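Local coordinates for T-lymphoma invasion and metastasis-inducing protein 1 (Homo sapiens, PDB 4K2P) that probably acts as a Rac-directed guanine-nucleotide exchange factor, its PH and coiled-coil region binding phosphoinositides and partner proteins such as Par-3, at residues K44-F49 and V69-S74; I116-A121 and A200-G205; F19-K24 and L95-L100; F87-S92 and T107-W112. The protein carries 5 engineered substitutions. All coordinates share one frame; numbering follows the deposited sequence. Where two conformers were deposited one is given.

Contact 1: residues K44-F49 and V69-S74; sequences KGCTLF and VWVENS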
loop_
_atom_site.group_PDB
_atom_site.type_symbol
_atom_site.label_atom_id
_atom_site.label_comp_id
_atom_site.label_asym_id
_atom_site.label_seq_id
_atom_site.Cartn_x
_atom_site.Cartn_y
_atom_site.Cartn_z
ATOM N N LYS A 44 -10.976 -8.231 11.568
ATOM C CA LYS A 44 -10.538 -9.105 12.653
ATOM C C LYS A 44 -9.145 -9.603 12.316
ATOM O O LYS A 44 -8.916 -10.146 11.237
ATOM C CB LYS A 44 -11.505 -10.277 12.850
ATOM N N GLY A 45 -8.220 -9.421 13.249
ATOM C CA GLY A 45 -6.824 -9.677 12.972
ATOM C C GLY A 45 -6.418 -8.806 11.804
ATOM O O GLY A 45 -6.678 -7.604 11.802
ATOM N N CYS A 46 -5.831 -9.422 10.788
ATOM C CA CYS A 46 -5.363 -8.696 9.624
ATOM C C CYS A 46 -6.165 -9.107 8.395
ATOM O O CYS A 46 -5.636 -9.225 7.290
ATOM C CB CYS A 46 -3.866 -8.934 9.433
ATOM S SG CYS A 46 -2.927 -7.400 9.464
ATOM N N THR A 47 -7.461 -9.314 8.610
ATOM C CA THR A 47 -8.372 -9.701 7.544
ATOM C C THR A 47 -9.646 -8.870 7.593
ATOM O O THR A 47 -10.228 -8.662 8.654
ATOM C CB THR A 47 -8.728 -11.200 7.642
ATOM O OG1 THR A 47 -7.527 -11.971 7.634
ATOM C CG2 THR A 47 -9.610 -11.639 6.481
ATOM N N LEU A 48 -10.047 -8.352 6.439
ATOM C CA LEU A 48 -11.346 -7.733 6.278
ATOM C C LEU A 48 -12.337 -8.780 5.802
ATOM O O LEU A 48 -12.152 -9.373 4.750
ATOM C CB LEU A 48 -11.293 -6.572 5.273
ATOM C CG LEU A 48 -10.577 -5.298 5.702
ATOM C CD1 LEU A 48 -10.467 -4.353 4.512
ATOM C CD2 LEU A 48 -11.288 -4.628 6.843
ATOM N N PHE A 49 -13.379 -9.008 6.591
ATOM C CA PHE A 49 -14.455 -9.922 6.242
ATOM C C PHE A 49 -15.657 -9.135 5.745
ATOM O O PHE A 49 -16.064 -8.147 6.354
ATOM C CB PHE A 49 -14.838 -10.777 7.449
ATOM C CG PHE A 49 -13.737 -11.673 7.921
ATOM C CD1 PHE A 49 -13.558 -12.922 7.360
ATOM C CD2 PHE A 49 -12.868 -11.259 8.913
ATOM C CE1 PHE A 49 -12.538 -13.756 7.786
ATOM C CE2 PHE A 49 -11.841 -12.089 9.350
ATOM C CZ PHE A 49 -11.676 -13.335 8.781
ATOM N N VAL A 69 -10.570 -10.339 2.562
ATOM C CA VAL A 69 -9.391 -9.728 1.971
ATOM C C VAL A 69 -8.314 -9.641 3.034
ATOM O O VAL A 69 -8.505 -9.030 4.078
ATOM C CB VAL A 69 -9.688 -8.319 1.409
ATOM C CG1 VAL A 69 -8.433 -7.711 0.799
ATOM C CG2 VAL A 69 -10.807 -8.380 0.369
ATOM N N TRP A 70 -7.182 -10.264 2.749
ATOM C CA TRP A 70 -6.018 -10.239 3.623
ATOM C C TRP A 70 -5.291 -8.910 3.477
ATOM O O TRP A 70 -4.898 -8.551 2.376
ATOM C CB TRP A 70 -5.101 -11.404 3.269
ATOM C CG TRP A 70 -3.913 -11.586 4.158
ATOM C CD1 TRP A 70 -3.899 -11.665 5.522
ATOM C CD2 TRP A 70 -2.555 -11.736 3.733
ATOM N NE1 TRP A 70 -2.613 -11.849 5.969
ATOM C CE2 TRP A 70 -1.770 -11.897 4.890
ATOM C CE3 TRP A 70 -1.928 -11.746 2.480
ATOM C CZ2 TRP A 70 -0.389 -12.061 4.836
ATOM C CZ3 TRP A 70 -0.558 -11.908 2.429
ATOM C CH2 TRP A 70 0.197 -12.066 3.598
ATOM N N VAL A 71 -5.100 -8.187 4.576
ATOM C CA VAL A 71 -4.613 -6.812 4.493
ATOM C C VAL A 71 -3.303 -6.579 5.236
ATOM O O VAL A 71 -2.945 -5.430 5.490
ATOM C CB VAL A 71 -5.664 -5.808 5.039
ATOM C CG1 VAL A 71 -6.971 -5.959 4.279
ATOM C CG2 VAL A 71 -5.891 -5.992 6.521
ATOM N N GLU A 72 -2.580 -7.649 5.563
ATOM C CA GLU A 72 -1.238 -7.498 6.127
ATOM C C GLU A 72 -0.396 -6.687 5.153
ATOM O O GLU A 72 -0.487 -6.885 3.949
ATOM C CB GLU A 72 -0.565 -8.855 6.393
ATOM C CG GLU A 72 -0.723 -9.367 7.818
ATOM C CD GLU A 72 0.044 -10.661 8.102
ATOM O OE1 GLU A 72 1.163 -10.849 7.577
ATOM O OE2 GLU A 72 -0.484 -11.498 8.863
ATOM N N ASN A 73 0.375 -5.745 5.679
ATOM C CA ASN A 73 1.314 -4.947 4.885
ATOM C C ASN A 73 0.620 -4.140 3.785
ATOM O O ASN A 73 1.163 -3.941 2.703
ATOM C CB ASN A 73 2.407 -5.844 4.287
ATOM C CG ASN A 73 3.313 -6.440 5.349
ATOM O OD1 ASN A 73 3.774 -5.743 6.252
ATOM N ND2 ASN A 73 3.573 -7.733 5.247
ATOM N N SER A 74 -0.578 -3.655 4.093
ATOM C CA SER A 74 -1.340 -2.804 3.189
ATOM C C SER A 74 -1.067 -1.318 3.422
ATOM O O SER A 74 -0.446 -0.929 4.410
ATOM C CB SER A 74 -2.835 -3.067 3.352
ATOM O OG SER A 74 -3.175 -4.355 2.890
#

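Contact 2: residues I116-A121 and A200-G205; sequences IHSACA and ASLQGG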
loop_
_atom_site.group_PDB
_atom_site.type_symbol
_atom_site.label_atom_id
_atom_site.label_comp_id
_atom_site.label_asym_id
_atom_site.label_seq_id
_atom_site.Cartn_x
_atom_site.Cartn_y
_atom_site.Cartn_z
ATOM N N ILE A 116 -7.116 0.006 10.343
ATOM C CA ILE A 116 -6.468 -0.939 9.441
ATOM C C ILE A 116 -4.952 -0.849 9.593
ATOM O O ILE A 116 -4.275 -1.872 9.627
ATOM C CB ILE A 116 -6.872 -0.709 7.985
ATOM C CG1 ILE A 116 -8.358 -1.027 7.808
ATOM C CG2 ILE A 116 -6.057 -1.603 7.050
ATOM C CD1 ILE A 116 -8.965 -0.492 6.531
ATOM N N HIS A 117 -4.431 0.367 9.716
ATOM C CA HIS A 117 -2.997 0.578 9.865
ATOM C C HIS A 117 -2.516 0.041 11.205
ATOM O O HIS A 117 -1.405 -0.462 11.313
ATOM C CB HIS A 117 -2.653 2.064 9.742
ATOM C CG HIS A 117 -2.606 2.545 8.330
ATOM N ND1 HIS A 117 -2.529 3.876 7.992
ATOM C CD2 HIS A 117 -2.631 1.860 7.166
ATOM C CE1 HIS A 117 -2.512 3.992 6.679
ATOM N NE2 HIS A 117 -2.563 2.782 6.154
ATOM N N SER A 118 -3.367 0.137 12.220
ATOM C CA SER A 118 -3.040 -0.388 13.541
ATOM C C SER A 118 -2.910 -1.894 13.484
ATOM O O SER A 118 -2.030 -2.473 14.103
ATOM C CB SER A 118 -4.098 0.008 14.568
ATOM O OG SER A 118 -3.969 1.373 14.917
ATOM N N ALA A 119 -3.819 -2.522 12.750
ATOM C CA ALA A 119 -3.798 -3.960 12.570
ATOM C C ALA A 119 -2.523 -4.370 11.845
ATOM O O ALA A 119 -1.905 -5.367 12.190
ATOM C CB ALA A 119 -5.023 -4.420 11.796
ATOM N N CYS A 120 -2.151 -3.605 10.825
ATOM C CA CYS A 120 -0.945 -3.887 10.057
ATOM C C CYS A 120 0.288 -3.735 10.931
ATOM O O CYS A 120 1.240 -4.499 10.819
ATOM C CB CYS A 120 -0.848 -2.968 8.842
ATOM S SG CYS A 120 -2.035 -3.377 7.553
ATOM N N ALA A 121 0.255 -2.752 11.818
ATOM C CA ALA A 121 1.381 -2.468 12.679
ATOM C C ALA A 121 1.581 -3.635 13.646
ATOM O O ALA A 121 2.712 -4.057 13.899
ATOM C CB ALA A 121 1.160 -1.168 13.428
ATOM N N ALA A 200 2.223 6.709 12.255
ATOM C CA ALA A 200 1.374 7.883 12.407
ATOM C C ALA A 200 0.028 7.480 12.993
ATOM O O ALA A 200 -0.543 8.184 13.826
ATOM C CB ALA A 200 1.191 8.577 11.074
ATOM N N SER A 201 -0.464 6.327 12.562
ATOM C CA SER A 201 -1.758 5.845 12.998
ATOM C C SER A 201 -1.730 5.482 14.482
ATOM O O SER A 201 -2.720 5.677 15.180
ATOM C CB SER A 201 -2.191 4.654 12.142
ATOM O OG SER A 201 -2.584 5.094 10.844
ATOM N N LEU A 202 -0.614 4.944 14.968
ATOM C CA LEU A 202 -0.489 4.661 16.393
ATOM C C LEU A 202 -0.298 5.933 17.223
ATOM O O LEU A 202 -0.813 6.026 18.330
ATOM C CB LEU A 202 0.669 3.700 16.663
ATOM C CG LEU A 202 0.525 2.243 16.220
ATOM C CD1 LEU A 202 1.782 1.479 16.598
ATOM C CD2 LEU A 202 -0.696 1.578 16.836
ATOM N N GLN A 203 0.421 6.918 16.688
ATOM C CA GLN A 203 0.725 8.136 17.445
ATOM C C GLN A 203 -0.307 9.244 17.244
ATOM O O GLN A 203 -0.166 10.340 17.789
ATOM C CB GLN A 203 2.096 8.678 17.059
ATOM C CG GLN A 203 3.262 7.793 17.442
ATOM C CD GLN A 203 4.568 8.337 16.920
ATOM O OE1 GLN A 203 4.607 8.965 15.862
ATOM N NE2 GLN A 203 5.645 8.117 17.665
ATOM N N GLY A 204 -1.345 8.960 16.467
ATOM C CA GLY A 204 -2.352 9.955 16.163
ATOM C C GLY A 204 -1.833 11.140 15.365
ATOM O O GLY A 204 -2.485 12.183 15.317
ATOM N N GLY A 205 -0.669 10.990 14.736
ATOM C CA GLY A 205 -0.081 12.065 13.947
ATOM C C GLY A 205 -0.589 12.066 12.517
ATOM O O GLY A 205 -1.390 11.215 12.139
#

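Contact 3: residues F19-K24 and L95-L100; sequences FLVHKK and LGDAFL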
loop_
_atom_site.group_PDB
_atom_site.type_symbol
_atom_site.label_atom_id
_atom_site.label_comp_id
_atom_site.label_asym_id
_atom_site.label_seq_id
_atom_site.Cartn_x
_atom_site.Cartn_y
_atom_site.Cartn_z
ATOM N N PHE A 19 -10.801 -2.189 -7.440
ATOM C CA PHE A 19 -10.151 -1.059 -8.091
ATOM C C PHE A 19 -8.975 -1.484 -8.987
ATOM O O PHE A 19 -8.957 -1.177 -10.180
ATOM C CB PHE A 19 -9.688 -0.065 -7.027
ATOM C CG PHE A 19 -9.132 1.208 -7.589
ATOM C CD1 PHE A 19 -9.808 1.892 -8.586
ATOM C CD2 PHE A 19 -7.950 1.737 -7.104
ATOM C CE1 PHE A 19 -9.302 3.064 -9.107
ATOM C CE2 PHE A 19 -7.443 2.908 -7.615
ATOM C CZ PHE A 19 -8.118 3.575 -8.618
ATOM N N LEU A 20 -7.996 -2.168 -8.402
ATOM C CA LEU A 20 -6.882 -2.753 -9.150
ATOM C C LEU A 20 -6.827 -4.243 -8.831
ATOM O O LEU A 20 -7.230 -4.660 -7.747
ATOM C CB LEU A 20 -5.559 -2.077 -8.798
ATOM C CG LEU A 20 -5.524 -0.571 -9.042
ATOM C CD1 LEU A 20 -4.301 0.067 -8.427
ATOM C CD2 LEU A 20 -5.580 -0.282 -10.544
ATOM N N VAL A 21 -6.332 -5.034 -9.780
ATOM C CA VAL A 21 -6.306 -6.487 -9.666
ATOM C C VAL A 21 -4.960 -7.035 -10.126
ATOM O O VAL A 21 -4.468 -6.676 -11.203
ATOM C CB VAL A 21 -7.416 -7.153 -10.505
ATOM C CG1 VAL A 21 -7.318 -8.668 -10.411
ATOM C CG2 VAL A 21 -8.783 -6.713 -10.028
ATOM N N HIS A 22 -4.363 -7.906 -9.314
ATOM C CA HIS A 22 -3.087 -8.513 -9.667
ATOM C C HIS A 22 -3.329 -9.737 -10.546
ATOM O O HIS A 22 -4.228 -10.538 -10.305
ATOM C CB HIS A 22 -2.271 -8.866 -8.409
ATOM C CG HIS A 22 -2.692 -10.129 -7.720
ATOM N ND1 HIS A 22 -3.998 -10.394 -7.368
ATOM C CD2 HIS A 22 -1.965 -11.185 -7.282
ATOM C CE1 HIS A 22 -4.060 -11.568 -6.762
ATOM N NE2 HIS A 22 -2.839 -12.067 -6.696
ATOM N N LYS A 23 -2.514 -9.833 -11.589
ATOM C CA LYS A 23 -2.590 -10.866 -12.610
ATOM C C LYS A 23 -1.226 -11.535 -12.733
ATOM O O LYS A 23 -0.234 -11.029 -12.211
ATOM C CB LYS A 23 -3.015 -10.267 -13.956
ATOM C CG LYS A 23 -4.361 -9.568 -13.948
ATOM C CD LYS A 23 -5.483 -10.569 -13.747
ATOM C CE LYS A 23 -6.839 -9.956 -14.035
ATOM N NZ LYS A 23 -7.088 -9.827 -15.497
ATOM N N LYS A 24 -1.176 -12.681 -13.402
ATOM C CA LYS A 24 0.087 -13.387 -13.590
ATOM C C LYS A 24 1.188 -12.533 -14.207
ATOM O O LYS A 24 0.945 -11.478 -14.793
ATOM C CB LYS A 24 -0.097 -14.623 -14.474
ATOM C CG LYS A 24 -0.979 -15.726 -13.921
ATOM C CD LYS A 24 -1.018 -16.870 -14.929
ATOM C CE LYS A 24 -1.719 -18.107 -14.407
ATOM N NZ LYS A 24 -1.910 -19.107 -15.496
ATOM N N LEU A 95 -0.230 -7.704 -2.381
ATOM C CA LEU A 95 -0.193 -8.542 -3.586
ATOM C C LEU A 95 -0.301 -7.792 -4.920
ATOM O O LEU A 95 0.050 -8.341 -5.961
ATOM C CB LEU A 95 -1.314 -9.579 -3.529
ATOM C CG LEU A 95 -1.310 -10.543 -2.339
ATOM C CD1 LEU A 95 -2.442 -11.562 -2.482
ATOM C CD2 LEU A 95 0.040 -11.251 -2.210
ATOM N N GLY A 96 -0.771 -6.550 -4.890
ATOM C CA GLY A 96 -0.973 -5.776 -6.108
ATOM C C GLY A 96 -2.441 -5.490 -6.389
ATOM O O GLY A 96 -2.791 -4.951 -7.437
ATOM N N ASP A 97 -3.301 -5.863 -5.445
ATOM C CA ASP A 97 -4.725 -5.542 -5.512
ATOM C C ASP A 97 -4.997 -4.238 -4.811
ATOM O O ASP A 97 -4.240 -3.838 -3.936
ATOM C CB ASP A 97 -5.580 -6.620 -4.839
ATOM C CG ASP A 97 -5.363 -7.978 -5.418
ATOM O OD1 ASP A 97 -5.630 -8.139 -6.619
ATOM O OD2 ASP A 97 -4.946 -8.887 -4.670
ATOM N N ALA A 98 -6.107 -3.598 -5.165
ATOM C CA ALA A 98 -6.579 -2.447 -4.416
ATOM C C ALA A 98 -8.104 -2.361 -4.491
ATOM O O ALA A 98 -8.716 -2.845 -5.441
ATOM C CB ALA A 98 -5.940 -1.166 -4.922
ATOM N N PHE A 99 -8.693 -1.732 -3.481
ATOM C CA PHE A 99 -10.133 -1.721 -3.271
ATOM C C PHE A 99 -10.541 -0.329 -2.841
ATOM O O PHE A 99 -9.834 0.309 -2.080
ATOM C CB PHE A 99 -10.541 -2.738 -2.193
ATOM C CG PHE A 99 -9.967 -4.106 -2.404
ATOM C CD1 PHE A 99 -8.699 -4.417 -1.932
ATOM C CD2 PHE A 99 -10.691 -5.088 -3.064
ATOM C CE1 PHE A 99 -8.157 -5.682 -2.128
ATOM C CE2 PHE A 99 -10.150 -6.354 -3.260
ATOM C CZ PHE A 99 -8.878 -6.645 -2.794
ATOM N N LEU A 100 -11.659 0.154 -3.362
ATOM C CA LEU A 100 -12.247 1.398 -2.891
ATOM C C LEU A 100 -13.366 1.147 -1.880
ATOM O O LEU A 100 -14.138 0.207 -2.014
ATOM C CB LEU A 100 -12.787 2.205 -4.068
ATOM C CG LEU A 100 -11.743 2.682 -5.084
ATOM C CD1 LEU A 100 -12.442 3.240 -6.293
ATOM C CD2 LEU A 100 -10.817 3.727 -4.476
#

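Contact 4: residues F87-S92 and T107-W112; sequences FVFCLS and TELENW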
loop_
_atom_site.group_PDB
_atom_site.type_symbol
_atom_site.label_atom_id
_atom_site.label_comp_id
_atom_site.label_asym_id
_atom_site.label_seq_id
_atom_site.Cartn_x
_atom_site.Cartn_y
_atom_site.Cartn_z
ATOM N N PHE A 87 -15.781 10.904 0.896
ATOM C CA PHE A 87 -15.445 9.942 1.944
ATOM C C PHE A 87 -15.045 8.580 1.400
ATOM O O PHE A 87 -15.354 7.540 1.985
ATOM C CB PHE A 87 -16.621 9.817 2.909
ATOM C CG PHE A 87 -17.162 11.140 3.338
ATOM C CD1 PHE A 87 -16.299 12.140 3.752
ATOM C CD2 PHE A 87 -18.516 11.407 3.297
ATOM C CE1 PHE A 87 -16.782 13.381 4.137
ATOM C CE2 PHE A 87 -19.000 12.645 3.680
ATOM C CZ PHE A 87 -18.125 13.631 4.099
ATOM N N VAL A 88 -14.317 8.611 0.289
ATOM C CA VAL A 88 -13.734 7.419 -0.299
ATOM C C VAL A 88 -12.320 7.221 0.244
ATOM O O VAL A 88 -11.581 8.185 0.407
ATOM C CB VAL A 88 -13.699 7.510 -1.845
ATOM C CG1 VAL A 88 -13.031 6.288 -2.455
ATOM C CG2 VAL A 88 -15.103 7.666 -2.387
ATOM N N PHE A 89 -11.972 5.988 0.591
ATOM C CA PHE A 89 -10.575 5.623 0.830
ATOM C C PHE A 89 -10.239 4.366 0.050
ATOM O O PHE A 89 -11.128 3.648 -0.376
ATOM C CB PHE A 89 -10.276 5.448 2.323
ATOM C CG PHE A 89 -11.154 4.448 3.038
ATOM C CD1 PHE A 89 -12.396 4.815 3.525
ATOM C CD2 PHE A 89 -10.702 3.161 3.286
ATOM C CE1 PHE A 89 -13.186 3.900 4.210
ATOM C CE2 PHE A 89 -11.478 2.255 3.966
ATOM C CZ PHE A 89 -12.722 2.623 4.433
ATOM N N CYS A 90 -8.945 4.123 -0.153
ATOM C CA CYS A 90 -8.464 3.058 -1.020
ATOM C C CYS A 90 -7.447 2.217 -0.264
ATOM O O CYS A 90 -6.485 2.752 0.286
ATOM C CB CYS A 90 -7.836 3.634 -2.294
ATOM S SG CYS A 90 -7.160 2.396 -3.433
ATOM N N LEU A 91 -7.688 0.912 -0.191
ATOM C CA LEU A 91 -6.717 -0.020 0.368
ATOM C C LEU A 91 -5.980 -0.709 -0.757
ATOM O O LEU A 91 -6.599 -1.232 -1.670
ATOM C CB LEU A 91 -7.403 -1.059 1.268
ATOM C CG LEU A 91 -6.468 -2.026 2.016
ATOM C CD1 LEU A 91 -7.042 -2.420 3.358
ATOM C CD2 LEU A 91 -6.182 -3.280 1.207
ATOM N N SER A 92 -4.654 -0.693 -0.710
ATOM C CA SER A 92 -3.846 -1.508 -1.604
ATOM C C SER A 92 -3.092 -2.519 -0.750
ATOM O O SER A 92 -2.454 -2.150 0.223
ATOM C CB SER A 92 -2.885 -0.648 -2.431
ATOM O OG SER A 92 -2.250 0.339 -1.632
ATOM N N THR A 107 -14.564 11.875 9.679
ATOM C CA THR A 107 -14.169 11.290 10.953
ATOM C C THR A 107 -14.143 9.767 10.846
ATOM O O THR A 107 -13.183 9.126 11.265
ATOM C CB THR A 107 -15.117 11.725 12.087
ATOM O OG1 THR A 107 -14.906 13.111 12.373
ATOM C CG2 THR A 107 -14.873 10.916 13.360
ATOM N N GLU A 108 -15.179 9.195 10.246
ATOM C CA GLU A 108 -15.265 7.750 10.122
ATOM C C GLU A 108 -14.219 7.216 9.161
ATOM O O GLU A 108 -13.675 6.129 9.361
ATOM C CB GLU A 108 -16.660 7.342 9.662
ATOM C CG GLU A 108 -16.944 5.869 9.811
ATOM C CD GLU A 108 -16.959 5.400 11.267
ATOM O OE1 GLU A 108 -16.844 6.231 12.198
ATOM O OE2 GLU A 108 -17.106 4.185 11.476
ATOM N N LEU A 109 -13.923 7.989 8.124
ATOM C CA LEU A 109 -12.887 7.610 7.180
ATOM C C LEU A 109 -11.558 7.496 7.911
ATOM O O LEU A 109 -10.841 6.517 7.754
ATOM C CB LEU A 109 -12.795 8.630 6.040
ATOM C CG LEU A 109 -11.707 8.412 4.982
ATOM C CD1 LEU A 109 -12.168 8.999 3.664
ATOM C CD2 LEU A 109 -10.392 9.044 5.393
ATOM N N GLU A 110 -11.248 8.494 8.725
ATOM C CA GLU A 110 -9.999 8.511 9.470
ATOM C C GLU A 110 -9.953 7.353 10.456
ATOM O O GLU A 110 -8.895 6.805 10.720
ATOM C CB GLU A 110 -9.826 9.833 10.220
ATOM C CG GLU A 110 -9.406 11.008 9.351
ATOM C CD GLU A 110 -9.609 12.351 10.045
ATOM O OE1 GLU A 110 -10.062 12.365 11.210
ATOM O OE2 GLU A 110 -9.305 13.395 9.427
ATOM N N ASN A 111 -11.102 6.979 11.003
ATOM C CA ASN A 111 -11.150 5.869 11.945
ATOM C C ASN A 111 -10.854 4.534 11.270
ATOM O O ASN A 111 -10.221 3.665 11.861
ATOM C CB ASN A 111 -12.507 5.818 12.644
ATOM C CG ASN A 111 -12.643 6.877 13.716
ATOM O OD1 ASN A 111 -11.645 7.382 14.236
ATOM N ND2 ASN A 111 -13.882 7.218 14.058
ATOM N N TRP A 112 -11.316 4.372 10.034
ATOM C CA TRP A 112 -11.047 3.157 9.276
ATOM C C TRP A 112 -9.561 3.087 8.928
ATOM O O TRP A 112 -8.945 2.026 9.026
ATOM C CB TRP A 112 -11.907 3.104 8.008
ATOM C CG TRP A 112 -13.229 2.424 8.209
ATOM C CD1 TRP A 112 -14.473 3.012 8.254
ATOM C CD2 TRP A 112 -13.443 1.023 8.405
ATOM N NE1 TRP A 112 -15.441 2.050 8.470
ATOM C CE2 TRP A 112 -14.834 0.824 8.561
ATOM C CE3 TRP A 112 -12.594 -0.086 8.463
ATOM C CZ2 TRP A 112 -15.387 -0.435 8.766
ATOM C CZ3 TRP A 112 -13.153 -1.335 8.676
ATOM C CH2 TRP A 112 -14.532 -1.499 8.819
#

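Contact 1: residues K44-F49 and V69-S74
V71 meets L48 with one methyl and C46 with the other. Its CG1, anti to the carbonyl carbon (chi1 -57°), lies 3.9 Å from L48 CD1, and the two side chains cross at about a right angle. CG2 falls between the backbone N and the carbonyl carbon and presses on the C46 carbonyl, 3.3 Å from C46 O. The same oxygen accepts a nearly straight bond from V71 N (3.0 Å, 175° at the hydrogen).

Two residues along the antiparallel strands, L48 and V69 exchange two backbone bonds as a hydrogen-bonded pair. Between them, T47 and W70, a non-hydrogen-bonded pair, put their side chains on the other face. T47 CG2 sits 3.7 Å from V69 O and also over the rim of the F49 ring. The W70 ring comes to C46 O obliquely through CD1, and E72 CB covers one of its faces near the rim. Beyond that, E72 CG packs 3.4 Å from C46 SG, while the carboxylate makes a long, weak ion pair with R126. In the type II turn from V71 to S74, S74 OG bonds V71 O from above the carbonyl plane, beside the weak backbone bond from S74 N.

An alanine at V71 would probably open a gap beside L48 and leave the C46 carbonyl without its methyl cover. Backbone bonds thus fix the pairing, and apolar contacts carry it into the turn.

Contact 2: residues I116-A121 and A200-G205
H117 and S201 join the two helices through one polar contact: H117 ND1 and S201 OG are hydrogen-bonded at 3.1 Å. The hydroxyl lies at the edge of the imidazole and in its plane. Just behind this bond the stems also touch, with H117 CB 3.6 Å from S201 CB. At the next residue of each helix, L202 CD2 comes 3.8 Å from S118 OG. A turn on from H117, A121 CB meets the other methyl of this leucine, L202 CD1, at 4.2 Å.

A second shell positions these groups. The far ring nitrogen of H117, NE2, is bonded to the backbone N of V76, so the imidazole is held at both nitrogens and its rotation is fixed. S201 OG is also tied to C197 O of its own helix, and S118 OG to T114 O one turn back. With chi1 at -75°, S118 OG lies beside its backbone N, within range of that preceding carbonyl.

Helix 106-128 thereby packs against the end of helix 168-203, which belongs to the CC-Ex region. L202 also touches T133, L134 and L137 of helix 133-161, and through H117 the junction reaches V76 of strand 75-78 in the PH sheet.

Contact 3: residues F19-K24 and L95-L100
F19 and L20 both face A98 across an antiparallel pair of strands whose directions differ by 159°. A98 O accepts from both F19 N (3.0 Å) and L20 N (3.1 Å), which approach from the same face of the carbonyl plane, and A98 N returns a bond to L20 O.

Around this doubled position F19 CG is anti to the backbone N (chi1 -174°). The ring brings the edge at CD2 to A98 CB, while CD1 lies 3.7 Å from L100 CD1 and L100 CD2 sits over one ring face near the rim. L20 CB rests 4.0 Å from A98 CB. Towards the strand end, D97 OD1 takes H22 N at 3.0 Å from above the carboxylate plane. In one of two H22 conformers ND1 also reaches this oxygen on its syn side, a less certain bond, with ring and carboxylate planes 88° apart. D97 N is itself held by N93 OD1. An alanine at D97 would probably leave H22 N without this acceptor and the imidazole freer to turn.

G96, with positive phi, lets H22 CB come close where a side chain would collide. Two residues opposite one make this a classic beta bulge, here joining strand 10-23 to strand 98-102 in the curled sheet of the PH domain.

Contact 4: residues F87-S92 and T107-W112
F89 and L109 meet where the C-terminal helix of the PH fold, helix 106-128, packs on the beta sheet. Strand 88-92 and helix segment 107-112 run nearly in the same direction, their axes 11° apart and 9.3 Å from each other at closest approach. The side chains that meet are apolar, though L109 CD1 also rests on backbone atoms.

From the strand, the CB of F89 points toward the helix. Its chi1 of 56° sets CG between the backbone N and the carbonyl carbon. The ring reaches L109 by CD1 and W112 by CZ. On one side of the ring CD1 lies 3.9 Å from L109 CG, the two side chains running antiparallel alongside each other. Farther along that side, CE1 comes 4.1 Å from W112 CB. At the tip, CZ makes the tightest of these contacts, 3.7 Å from W112 CB, and it also touches W112 CG. CE2, on the other side of the ring, is again near W112 CB. The F89 ring and the five-membered ring of W112 are tilted by 22° and offset, with centroids 5.5 Å apart and little overlap.

Outside the pair, the F89 ring also meets that of F101 on the neighbouring strand and touches V76. The indole of W112 continues past F89 to L14 and makes a cation-pi contact with K10. L109, whose CG is anti to its backbone N, turns to the start of the strand with another atom: its CD1 touches the carbonyl carbon of F87 and lies 3.4 Å from V88 O.

L91, in the strand of contact 4, is the common neighbour of the set. Its CD1 lies 3.7 Å from V71 CG1 of contact 1 and 3.9 Å from I116 CG2 of contact 2, and L91 O probably accepts a hydrogen bond from F99 N of contact 3 (2.8 Å). Contacts 1 and 3 also touch directly, through V69 and F99. Contacts 2 and 4 share helix 106-128: contact 4 sets it against the sheet, contact 2 against helix 168-203. Contacts 2 and 3 lie on opposite sides of the chain's centre, their centres about 23 Å apart. A calcium ion is bound about 9 Å from the L202 side chain of contact 2.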